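Local atomic coordinates of Poly(A) ribonuclease POP2 (Saccharomyces cerevisiae, PDB entry 1UOC), a protein that degrades RNA from the 3' end, preferring poly(A), as a probably catalytic subunit of the CCR4-NOT mRNA deadenylase complex. Residues G168-I171 / N172-M175. Sequence-based numbering, arbitrary orientation.
Sequences GFLI and NILM
Gly168 O takes the N-H of Asn172 at 2.9 Å, one of four i to i+4 bonds at the C-terminal end of helix 165-174. Phe169 comes next: its carbonyl accepts Ile173 N, while chi1 of 152°, with CG anti to the backbone N, carries the ring along the helix to meet the Ile173 side chain obliquely. CZ is 3.6 Å from Ile173 CD1; CE1 to Ile173 CG2 is unusually short at 3.2 Å, its exact value doubtful. Ile173 brings both branches to the ring because chi1 of 62° sets CG1 between the backbone N and the carbonyl carbon and CG2 beside the N. Phe47 packs edge-to-face with the same phenylalanine. Leu170 O receives Leu174 N in a nearly straight bond (2.8 Å, 167°) and a weak one from Ile173 N; Leu170 CD2 lies 3.9 Å from Ile173 CD1. Replacing Ile173 with an alanine would probably leave a gap between the Phe169 ring and Leu170 CD2, with CE1 and CZ losing the branches they rest on. Ile171 O binds Met175 N at 3.0 Å, the final bond here, since Met175 leaves helical geometry. The methionine's SD stands 4.1 Å from Ile171 CG2; both side chains pack on Trp189 of helix 183-193, and a xenon atom touches Leu170 and Ile171. No salt bridge or side-chain hydrogen bond joins the two halves, so cohesion comes from main-chain N-H...O bonds and apolar side chains, with the Phe169 side chain about 6 Å from that of Asp166, a predicted catalytic metal ligand of this DEDD-type nuclease domain.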
ATOM      1  N   GLY A 168       7.233   2.476   6.911  1.00 59.01           N
ATOM      2  CA  GLY A 168       8.535   2.269   7.515  1.00 59.35           C
ATOM      3  C   GLY A 168       9.481   1.869   6.404  1.00 58.90           C
ATOM      4  O   GLY A 168      10.517   2.501   6.201  1.00 59.04           O
ATOM      5  N   PHE A 169       9.106   0.821   5.673  1.00 58.88           N
ATOM      6  CA  PHE A 169       9.892   0.325   4.549  1.00 58.50           C
ATOM      7  C   PHE A 169      10.123   1.415   3.491  1.00 57.35           C
ATOM      8  O   PHE A 169      11.267   1.721   3.158  1.00 56.24           O
ATOM      9  CB  PHE A 169       9.185  -0.880   3.917  1.00 60.31           C
ATOM     10  CG  PHE A 169       9.480  -1.064   2.449  1.00 61.56           C
ATOM     11  CD1 PHE A 169      10.786  -1.269   2.002  1.00 62.47           C
ATOM     12  CD2 PHE A 169       8.452  -0.998   1.512  1.00 57.96           C
ATOM     13  CE1 PHE A 169      11.061  -1.401   0.638  1.00 63.53           C
ATOM     14  CE2 PHE A 169       8.709  -1.129   0.161  1.00 60.09           C
ATOM     15  CZ  PHE A 169      10.017  -1.330  -0.287  1.00 62.90           C
ATOM     16  N   LEU A 170       9.043   1.990   2.963  1.00 56.12           N
ATOM     17  CA  LEU A 170       9.156   3.046   1.956  1.00 56.01           C
ATOM     18  C   LEU A 170      10.162   4.112   2.368  1.00 57.01           C
ATOM     19  O   LEU A 170      11.061   4.458   1.601  1.00 58.02           O
ATOM     20  CB  LEU A 170       7.800   3.714   1.700  1.00 55.54           C
ATOM     21  CG  LEU A 170       6.957   3.164   0.548  1.00 56.48           C
ATOM     22  CD1 LEU A 170       5.740   4.055   0.315  1.00 54.04           C
ATOM     23  CD2 LEU A 170       7.811   3.108  -0.710  1.00 55.80           C
ATOM     24  N   ILE A 171       9.999   4.638   3.579  1.00 56.54           N
ATOM     25  CA  ILE A 171      10.901   5.655   4.096  1.00 57.49           C
ATOM     26  C   ILE A 171      12.322   5.103   4.151  1.00 58.86           C
ATOM     27  O   ILE A 171      13.280   5.806   3.853  1.00 60.02           O
ATOM     28  CB  ILE A 171      10.471   6.116   5.524  1.00 55.95           C
ATOM     29  CG1 ILE A 171       9.978   7.560   5.476  1.00 52.98           C
ATOM     30  CG2 ILE A 171      11.640   6.006   6.509  1.00 54.94           C
ATOM     31  CD1 ILE A 171       9.706   8.139   6.836  1.00 53.79           C
ATOM     32  N   ASN A 172      12.447   3.838   4.534  1.00 61.26           N
ATOM     33  CA  ASN A 172      13.750   3.192   4.651  1.00 63.26           C
ATOM     34  C   ASN A 172      14.523   3.154   3.330  1.00 63.55           C
ATOM     35  O   ASN A 172      15.749   3.288   3.313  1.00 63.63           O
ATOM     36  CB  ASN A 172      13.575   1.766   5.172  1.00 64.66           C
ATOM     37  CG  ASN A 172      14.887   1.135   5.585  1.00 65.76           C
ATOM     38  OD1 ASN A 172      15.070  -0.075   5.468  1.00 68.98           O
ATOM     39  ND2 ASN A 172      15.804   1.952   6.083  1.00 65.21           N
ATOM     40  N   ILE A 173      13.806   2.961   2.228  1.00 64.37           N
ATOM     41  CA  ILE A 173      14.442   2.903   0.917  1.00 63.66           C
ATOM     42  C   ILE A 173      14.598   4.296   0.319  1.00 65.14           C
ATOM     43  O   ILE A 173      15.628   4.613  -0.278  1.00 65.06           O
ATOM     44  CB  ILE A 173      13.646   2.016  -0.066  1.00 61.53           C
ATOM     45  CG1 ILE A 173      12.249   2.587  -0.294  1.00 61.39           C
ATOM     46  CG2 ILE A 173      13.547   0.611   0.478  1.00 59.73           C
ATOM     47  CD1 ILE A 173      11.436   1.830  -1.336  1.00 60.70           C
ATOM     48  N   LEU A 174      13.577   5.129   0.486  1.00 66.42           N
ATOM     49  CA  LEU A 174      13.610   6.494  -0.037  1.00 67.96           C
ATOM     50  C   LEU A 174      14.725   7.322   0.585  1.00 69.04           C
ATOM     51  O   LEU A 174      15.229   8.258  -0.034  1.00 69.48           O
ATOM     52  CB  LEU A 174      12.270   7.197   0.208  1.00 65.75           C
ATOM     53  CG  LEU A 174      11.089   6.812  -0.679  1.00 64.47           C
ATOM     54  CD1 LEU A 174       9.814   7.449  -0.137  1.00 62.84           C
ATOM     55  CD2 LEU A 174      11.358   7.266  -2.110  1.00 63.94           C
ATOM     56  N   MET A 175      15.105   6.982   1.811  1.00 70.45           N
ATOM     57  CA  MET A 175      16.155   7.714   2.507  1.00 72.62           C
ATOM     58  C   MET A 175      17.517   7.057   2.330  1.00 75.65           C
ATOM     59  O   MET A 175      17.622   5.978   1.738  1.00 76.84           O
ATOM     60  CB  MET A 175      15.823   7.844   4.000  1.00 70.44           C
ATOM     61  CG  MET A 175      14.600   8.714   4.285  1.00 69.18           C
ATOM     62  SD  MET A 175      14.332   9.057   6.042  1.00 67.30           S
ATOM     63  CE  MET A 175      15.591  10.284   6.318  1.00 65.31           C
TER